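Local coordinates for protein beta-agarase D (Zobellia galactanivorans, PDB 4ASM) that cleaves the beta-1,4 linkages of agarose in a random, endo-acting manner with retention of anomeric configuration, through its family GH16 catalytic domain, at residues A[14-18]-A[133-137]; A[31-35]-A[353-358]; A[139-143]-A[164-170]. One frame throughout, in Å; residues are numbered along the deposited sequence.

Contact 1. Residues A[14-18]-A[133-137]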
loop_
_atom_site.group_PDB
_atom_site.type_symbol
_atom_site.label_atom_id
_atom_site.label_comp_id
_atom_site.label_asym_id
_atom_site.label_seq_id
_atom_site.Cartn_x
_atom_site.Cartn_y
_atom_site.Cartn_z
ATOM N N PRO A 14 20.031 -8.513 3.359
ATOM C CA PRO A 14 20.543 -7.501 2.441
ATOM C C PRO A 14 19.480 -6.472 2.058
ATOM O O PRO A 14 18.297 -6.805 1.951
ATOM C CB PRO A 14 20.991 -8.305 1.218
ATOM C CG PRO A 14 21.268 -9.680 1.764
ATOM C CD PRO A 14 20.245 -9.879 2.860
ATOM N N ILE A 15 19.922 -5.236 1.893
ATOM C CA ILE A 15 19.071 -4.174 1.381
ATOM C C ILE A 15 19.038 -4.317 -0.140
ATOM O O ILE A 15 20.071 -4.190 -0.798
ATOM C CB ILE A 15 19.615 -2.804 1.797
ATOM C CG1 ILE A 15 19.693 -2.722 3.328
ATOM C CG2 ILE A 15 18.750 -1.684 1.218
ATOM C CD1 ILE A 15 20.650 -1.637 3.861
ATOM N N PRO A 16 17.853 -4.615 -0.716
ATOM C CA PRO A 16 17.834 -4.963 -2.143
ATOM C C PRO A 16 17.902 -3.774 -3.093
ATOM O O PRO A 16 18.188 -3.955 -4.274
ATOM C CB PRO A 16 16.504 -5.700 -2.296
ATOM C CG PRO A 16 15.619 -5.101 -1.250
ATOM C CD PRO A 16 16.516 -4.691 -0.098
ATOM N N ALA A 17 17.628 -2.574 -2.596
ATOM C CA ALA A 17 17.710 -1.379 -3.411
ATOM C C ALA A 17 19.163 -0.920 -3.527
ATOM O O ALA A 17 19.985 -1.153 -2.623
ATOM C CB ALA A 17 16.853 -0.283 -2.810
ATOM N N ASN A 18 19.466 -0.276 -4.644
ATOM C CA ASN A 18 20.818 0.208 -4.923
ATOM C C ASN A 18 20.968 1.649 -4.459
ATOM O O ASN A 18 20.320 2.536 -5.016
ATOM C CB ASN A 18 21.075 0.102 -6.434
ATOM C CG ASN A 18 22.393 0.741 -6.880
ATOM O OD1 ASN A 18 23.376 0.806 -6.140
ATOM N ND2 ASN A 18 22.412 1.208 -8.130
ATOM N N VAL A 133 14.436 7.620 -0.208
ATOM C CA VAL A 133 14.179 6.789 0.965
ATOM C C VAL A 133 13.722 5.405 0.513
ATOM O O VAL A 133 12.965 5.286 -0.461
ATOM C CB VAL A 133 13.135 7.442 1.920
ATOM C CG1 VAL A 133 11.763 7.534 1.267
ATOM C CG2 VAL A 133 13.080 6.720 3.265
ATOM N N PHE A 134 14.189 4.392 1.229
ATOM C CA PHE A 134 13.761 3.004 1.019
ATOM C C PHE A 134 13.046 2.483 2.262
ATOM O O PHE A 134 13.567 2.592 3.380
ATOM C CB PHE A 134 14.983 2.133 0.688
ATOM C CG PHE A 134 14.687 0.662 0.598
ATOM C CD1 PHE A 134 13.912 0.161 -0.441
ATOM C CD2 PHE A 134 15.198 -0.212 1.554
ATOM C CE1 PHE A 134 13.636 -1.205 -0.509
ATOM C CE2 PHE A 134 14.929 -1.582 1.498
ATOM C CZ PHE A 134 14.137 -2.069 0.455
ATOM N N VAL A 135 11.836 1.958 2.068
ATOM C CA VAL A 135 11.026 1.448 3.181
ATOM C C VAL A 135 10.697 0.002 2.865
ATOM O O VAL A 135 10.167 -0.280 1.798
ATOM C CB VAL A 135 9.696 2.262 3.345
ATOM C CG1 VAL A 135 8.910 1.791 4.577
ATOM C CG2 VAL A 135 9.994 3.768 3.457
ATOM N N GLU A 136 10.993 -0.900 3.794
ATOM C CA GLU A 136 10.725 -2.324 3.568
ATOM C C GLU A 136 10.201 -2.995 4.829
ATOM O O GLU A 136 10.696 -2.712 5.928
ATOM C CB GLU A 136 12.013 -3.040 3.104
ATOM C CG GLU A 136 11.833 -4.510 2.728
ATOM C CD GLU A 136 13.134 -5.237 2.519
ATOM O OE1 GLU A 136 14.106 -4.940 3.241
ATOM O OE2 GLU A 136 13.188 -6.119 1.636
ATOM N N ALA A 137 9.229 -3.897 4.675
ATOM C CA ALA A 137 8.665 -4.629 5.803
ATOM C C ALA A 137 8.695 -6.125 5.580
ATOM O O ALA A 137 8.612 -6.588 4.438
ATOM C CB ALA A 137 7.230 -4.182 6.077
#

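Contact 2. Residues A[31-35]-A[353-358]. With CA (calcium ion), chain B.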
loop_
_atom_site.group_PDB
_atom_site.type_symbol
_atom_site.label_atom_id
_atom_site.label_comp_id
_atom_site.label_asym_id
_atom_site.label_seq_id
_atom_site.Cartn_x
_atom_site.Cartn_y
_atom_site.Cartn_z
ATOM N N ALA A 31 12.433 6.046 12.711
ATOM C CA ALA A 31 11.332 5.511 11.895
ATOM C C ALA A 31 11.210 3.993 11.945
ATOM O O ALA A 31 10.107 3.449 11.857
ATOM C CB ALA A 31 11.478 5.950 10.454
ATOM N N SER A 32 12.352 3.320 12.045
ATOM C CA SER A 32 12.381 1.862 11.930
ATOM C C SER A 32 11.920 1.172 13.205
ATOM O O SER A 32 12.058 1.710 14.300
ATOM C CB SER A 32 13.782 1.407 11.531
ATOM O OG SER A 32 14.153 2.027 10.315
ATOM N N ASP A 33 11.374 -0.028 13.063
ATOM C CA ASP A 33 10.838 -0.742 14.207
ATOM C C ASP A 33 10.831 -2.249 13.928
ATOM O O ASP A 33 10.224 -2.701 12.943
ATOM C CB ASP A 33 9.406 -0.260 14.501
ATOM C CG ASP A 33 8.942 -0.607 15.900
ATOM O OD1 ASP A 33 9.593 -1.478 16.543
ATOM O OD2 ASP A 33 7.937 -0.023 16.343
ATOM N N ASP A 34 11.494 -3.034 14.774
ATOM C CA ASP A 34 11.370 -4.487 14.659
ATOM C C ASP A 34 10.375 -5.138 15.628
ATOM O O ASP A 34 10.329 -6.376 15.738
ATOM C CB ASP A 34 12.731 -5.234 14.583
ATOM C CG ASP A 34 13.614 -5.026 15.795
ATOM O OD1 ASP A 34 13.208 -4.308 16.737
ATOM O OD2 ASP A 34 14.745 -5.594 15.770
ATOM N N PHE A 35 9.565 -4.309 16.304
ATOM C CA PHE A 35 8.340 -4.748 16.999
ATOM C C PHE A 35 8.537 -5.883 18.008
ATOM O O PHE A 35 7.715 -6.791 18.080
ATOM C CB PHE A 35 7.268 -5.181 15.977
ATOM C CG PHE A 35 6.792 -4.063 15.075
ATOM C CD1 PHE A 35 6.167 -2.953 15.624
ATOM C CD2 PHE A 35 6.918 -4.142 13.679
ATOM C CE1 PHE A 35 5.700 -1.920 14.817
ATOM C CE2 PHE A 35 6.442 -3.109 12.862
ATOM C CZ PHE A 35 5.844 -2.005 13.424
ATOM N N VAL A 353 3.272 -7.918 11.249
ATOM C CA VAL A 353 4.480 -7.316 10.700
ATOM C C VAL A 353 5.641 -7.568 11.671
ATOM O O VAL A 353 5.675 -7.075 12.801
ATOM C CB VAL A 353 4.327 -5.805 10.402
ATOM C CG1 VAL A 353 5.599 -5.247 9.766
ATOM C CG2 VAL A 353 3.092 -5.540 9.488
ATOM N N ASP A 354 6.590 -8.366 11.212
ATOM C CA ASP A 354 7.764 -8.695 12.009
ATOM C C ASP A 354 8.649 -7.470 12.205
ATOM O O ASP A 354 9.166 -7.229 13.307
ATOM C CB ASP A 354 8.505 -9.816 11.283
ATOM C CG ASP A 354 9.704 -10.371 12.053
ATOM O OD1 ASP A 354 9.874 -10.092 13.268
ATOM O OD2 ASP A 354 10.476 -11.111 11.422
ATOM N N TRP A 355 8.817 -6.695 11.138
ATOM C CA TRP A 355 9.638 -5.497 11.188
ATOM C C TRP A 355 9.380 -4.605 9.991
ATOM O O TRP A 355 8.914 -5.061 8.949
ATOM C CB TRP A 355 11.126 -5.835 11.283
ATOM C CG TRP A 355 11.723 -6.801 10.279
ATOM C CD1 TRP A 355 12.074 -8.097 10.538
ATOM C CD2 TRP A 355 12.156 -6.537 8.920
ATOM N NE1 TRP A 355 12.658 -8.665 9.430
ATOM C CE2 TRP A 355 12.717 -7.737 8.426
ATOM C CE3 TRP A 355 12.084 -5.423 8.065
ATOM C CZ2 TRP A 355 13.228 -7.852 7.121
ATOM C CZ3 TRP A 355 12.591 -5.539 6.764
ATOM C CH2 TRP A 355 13.167 -6.750 6.310
ATOM N N ILE A 356 9.682 -3.324 10.165
ATOM C CA ILE A 356 9.713 -2.364 9.082
ATOM C C ILE A 356 10.965 -1.512 9.254
ATOM O O ILE A 356 11.227 -0.977 10.342
ATOM C CB ILE A 356 8.398 -1.529 9.010
ATOM C CG1 ILE A 356 8.374 -0.626 7.766
ATOM C CG2 ILE A 356 8.153 -0.761 10.321
ATOM C CD1 ILE A 356 7.019 -0.003 7.524
ATOM N N ARG A 357 11.745 -1.411 8.184
ATOM C CA ARG A 357 12.996 -0.665 8.230
ATOM C C ARG A 357 12.988 0.432 7.176
ATOM O O ARG A 357 12.390 0.283 6.099
ATOM C CB ARG A 357 14.195 -1.610 8.034
ATOM C CG ARG A 357 14.297 -2.278 6.682
ATOM C CD ARG A 357 15.430 -3.306 6.712
ATOM N NE ARG A 357 15.541 -4.060 5.471
ATOM C CZ ARG A 357 16.612 -4.771 5.137
ATOM N NH1 ARG A 357 17.679 -4.798 5.944
ATOM N NH2 ARG A 357 16.602 -5.476 4.018
ATOM N N VAL A 358 13.672 1.528 7.492
ATOM C CA VAL A 358 13.690 2.710 6.649
ATOM C C VAL A 358 15.143 3.131 6.518
ATOM O O VAL A 358 15.832 3.277 7.537
ATOM C CB VAL A 358 12.872 3.843 7.290
ATOM C CG1 VAL A 358 12.937 5.093 6.438
ATOM C CG2 VAL A 358 11.422 3.405 7.503
HETATM CA CA CA B . 10.111 -8.645 15.116
HETATM O O HOH W 1 10.464 -10.901 15.937
#

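Contact 3. Residues A[139-143]-A[164-170]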
loop_
_atom_site.group_PDB
_atom_site.type_symbol
_atom_site.label_atom_id
_atom_site.label_comp_id
_atom_site.label_asym_id
_atom_site.label_seq_id
_atom_site.Cartn_x
_atom_site.Cartn_y
_atom_site.Cartn_z
ATOM N N VAL A 139 6.350 -9.158 6.498
ATOM C CA VAL A 139 4.929 -9.186 6.839
ATOM C C VAL A 139 4.276 -10.507 6.450
ATOM O O VAL A 139 4.550 -11.021 5.366
ATOM C CB VAL A 139 4.194 -7.994 6.166
ATOM C CG1 VAL A 139 4.456 -7.940 4.643
ATOM C CG2 VAL A 139 2.702 -8.011 6.495
ATOM N N LYS A 140 3.452 -11.057 7.350
ATOM C CA LYS A 140 2.603 -12.179 7.004
ATOM C C LYS A 140 1.291 -11.599 6.503
ATOM O O LYS A 140 0.471 -11.105 7.295
ATOM C CB LYS A 140 2.353 -13.067 8.208
ATOM C CG LYS A 140 1.573 -14.339 7.864
ATOM C CD LYS A 140 1.373 -15.203 9.081
ATOM C CE LYS A 140 0.725 -16.530 8.723
ATOM N NZ LYS A 140 0.504 -17.364 9.951
ATOM N N VAL A 141 1.100 -11.680 5.187
ATOM C CA VAL A 141 -0.127 -11.182 4.561
ATOM C C VAL A 141 -1.331 -11.908 5.171
ATOM O O VAL A 141 -1.285 -13.130 5.360
ATOM C CB VAL A 141 -0.066 -11.425 3.034
ATOM C CG1 VAL A 141 -1.356 -10.981 2.344
ATOM C CG2 VAL A 141 1.178 -10.726 2.433
ATOM N N MET A 142 -2.413 -11.191 5.474
ATOM C CA MET A 142 -3.593 -11.850 6.028
ATOM C C MET A 142 -4.199 -12.840 5.054
ATOM O O MET A 142 -4.421 -12.510 3.884
ATOM C CB MET A 142 -4.671 -10.860 6.403
ATOM C CG MET A 142 -4.319 -9.959 7.509
ATOM S SD MET A 142 -5.801 -9.066 8.080
ATOM C CE MET A 142 -6.140 -8.185 6.552
ATOM N N ASN A 143 -4.522 -14.023 5.574
ATOM C CA ASN A 143 -5.283 -15.015 4.823
ATOM C C ASN A 143 -6.776 -14.653 4.837
ATOM O O ASN A 143 -7.617 -15.359 5.401
ATOM C CB ASN A 143 -5.057 -16.416 5.394
ATOM C CG ASN A 143 -5.623 -17.476 4.495
ATOM O OD1 ASN A 143 -5.732 -17.276 3.284
ATOM N ND2 ASN A 143 -6.019 -18.594 5.076
ATOM N N MET A 164 2.606 -2.082 -0.031
ATOM C CA MET A 164 1.801 -3.266 -0.308
ATOM C C MET A 164 0.312 -2.942 -0.211
ATOM O O MET A 164 -0.134 -2.306 0.749
ATOM C CB MET A 164 2.135 -4.365 0.691
ATOM C CG MET A 164 1.252 -5.622 0.529
ATOM S SD MET A 164 1.658 -6.951 1.688
ATOM C CE MET A 164 1.208 -6.187 3.250
ATOM N N GLU A 165 -0.459 -3.399 -1.208
ATOM C CA GLU A 165 -1.918 -3.481 -1.118
ATOM C C GLU A 165 -2.236 -4.873 -1.646
ATOM O O GLU A 165 -2.045 -5.141 -2.849
ATOM C CB GLU A 165 -2.588 -2.413 -1.985
ATOM C CG GLU A 165 -4.095 -2.509 -2.029
ATOM C CD GLU A 165 -4.699 -1.321 -2.737
ATOM O OE1 GLU A 165 -4.327 -1.106 -3.909
ATOM O OE2 GLU A 165 -5.527 -0.594 -2.129
ATOM N N CYS A 166 -2.654 -5.774 -0.754
ATOM C CA CYS A 166 -2.820 -7.172 -1.121
ATOM C C CYS A 166 -4.065 -7.738 -0.460
ATOM O O CYS A 166 -4.238 -7.610 0.736
ATOM C CB CYS A 166 -1.578 -7.956 -0.684
ATOM S SG CYS A 166 -1.647 -9.715 -1.165
ATOM N N TYR A 167 -4.940 -8.336 -1.267
ATOM C CA TYR A 167 -6.133 -9.032 -0.773
ATOM C C TYR A 167 -5.832 -10.512 -0.873
ATOM O O TYR A 167 -6.262 -11.190 -1.820
ATOM C CB TYR A 167 -7.365 -8.659 -1.611
ATOM C CG TYR A 167 -7.395 -7.181 -1.963
ATOM C CD1 TYR A 167 -6.620 -6.688 -3.000
ATOM C CD2 TYR A 167 -8.227 -6.302 -1.289
ATOM C CE1 TYR A 167 -6.616 -5.347 -3.336
ATOM C CE2 TYR A 167 -8.237 -4.926 -1.621
ATOM C CZ TYR A 167 -7.425 -4.481 -2.653
ATOM O OH TYR A 167 -7.394 -3.140 -3.030
ATOM N N GLY A 168 -5.050 -10.989 0.098
ATOM C CA GLY A 168 -4.289 -12.220 -0.082
ATOM C C GLY A 168 -5.012 -13.538 0.033
ATOM O O GLY A 168 -4.490 -14.574 -0.422
ATOM N N GLY A 169 -6.183 -13.534 0.654
ATOM C CA GLY A 169 -6.911 -14.784 0.847
ATOM C C GLY A 169 -7.944 -14.991 -0.241
ATOM O O GLY A 169 -8.666 -14.056 -0.606
ATOM N N PRO A 170 -8.018 -16.212 -0.802
ATOM C CA PRO A 170 -9.019 -16.452 -1.827
ATOM C C PRO A 170 -10.442 -16.535 -1.305
ATOM O O PRO A 170 -11.368 -16.504 -2.093
ATOM C CB PRO A 170 -8.601 -17.805 -2.432
ATOM C CG PRO A 170 -7.862 -18.493 -1.350
ATOM C CD PRO A 170 -7.140 -17.377 -0.593
HETATM O O HOH W 2 -4.976 -9.775 2.914
#

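Contact 1. Residues A[14-18]-A[133-137]
The segment 14-18 is an irregular loop that passes over the extended strand segment 133-137 without any hydrogen bond between them. CA atoms come nearest at A17-F134 (7.4 Å) and I15-E136 (8.8 Å), too far for strand pairing, so side chains fill the gap. This is an N-terminal loop laid across one face of the beta-jelly-roll sandwich of GH16 enzymes, on a sheet in which strand 133-140 runs between strands 220-229 and 350-362. Within the strand segment, F134 and E136 direct their CA-CB bonds toward the loop, as residues two apart in an extended chain do. F134 is the centre of the packing. Its flat ring receives the small methyl of A17 over one face, a CH-pi contact with CB 4.2 Å from the ring centroid, and the small alanine lets the loop backbone come close. I15 adds a branched aliphatic surface, CG2 lying 3.8 Å from F134 CE2, and the rigid ring of P16 brings its CD to 3.6 Å from F134 CZ. E136 can be buried because its carboxylate is paired with R357 and R222, and the guanidinium of R357 probably also hydrogen-bonds P14 O. Beside this charged group, P16 offers a nonpolar edge, with its CG 3.9 Å from E136 OE2.

Contact 2. Residues A[31-35]-A[353-358]
A single antiparallel bridge joins the loop 31-35 to strand 350-362 of the jelly roll, beside a calcium site. V353 starts the strand segment with CG1 3.9 Å from F35 CE2; with I356 it gives the F35 ring an apolar surface. D354, whose carboxylate supplies a hard, charged oxygen, binds calcium through O (2.5 Å) and OD1 (2.4 Å); D34 O adds a ligand at 2.4 Å, and D9, N36, G89 and a water complete the site. D354 and W355 form a classic beta bulge opposite R138, whose guanidinium pairs with D354 OD2. CB of W355 packs 3.7 Å from that of D34. At I356 the hydrogen-bonded pair with D33 closes, I356 N to D33 O and D33 N to I356 O, both 2.9 Å, while I356 CG2 meets F35 CE2 at 3.9 Å. An Asx turn, F35 N to D33 OD1 (2.8 Å), shapes the loop; D33 OD2 hydrogen-bonds Y37. R357 turns its CA-CB bond away from 31-35, and its guanidinium salt-bridges E136. V358 packs CG2 3.9 Å from A31 CB. S32 OG, also hydrogen-bonded to Q28 O, accepts from V358 N at 2.9 Å.

Contact 3. Residues A[139-143]-A[164-170]
Apolar packing carries most of this contact. V139 and M164 meet first, CG1 of the valine lying 3.9 Å from CE of the methionine, whose long unbranched side chain can span the gap between the backbones. V141 sets its two methyls against two sulfurs, CG2 3.9 Å from M164 SD and CG1 3.7 Å from C166 SG. Compact, branched valine fills such a buried space without a polar group to satisfy. These residues lie in the interior of the GH16 jelly roll, between the last part of strand 133-140 and strand 159-166. The second strand also carries E165, by similarity the proton donor; it makes no contact with 139-143, and M164 and C166 on its flanks turn their CA-CB bonds toward that segment. Close backbone packing follows at G168 and G169, where a CB on G168 would clash with V141 CG1 and one on G169 with N143 C. N143 OD1 reaches 3.7 Å from G169 CA and 4.1 Å from P170 CD. No direct hydrogen bond joins the segments; between them sits water 2, which accepts from G168 N at 3.1 Å and lies 3.0 Å from M142 O, one of several acceptors within its reach.

Overall arrangement
All three contacts belong to the jelly-roll catalytic domain. Contacts 1 and 2 have centres about 12 Å apart and use strands 133-140 and 350-362, antiparallel neighbours in the sheet, tied further by the E136-R357 salt bridge; their segments alternate along the chain, two N-terminal loops each meeting one of two adjacent strands. The centre of contact 3 is about 20 Å from that of contact 1 and about 18 Å from that of contact 2. It follows contact 1 along strand 133-140, is nested within the loop closed by contact 2, and touches it where V139 packs on V353. Strand 133-140 is thus covered by an N-terminal loop, pairs with the calcium-binding strand, and leads into packing against the strand holding the probable proton donor.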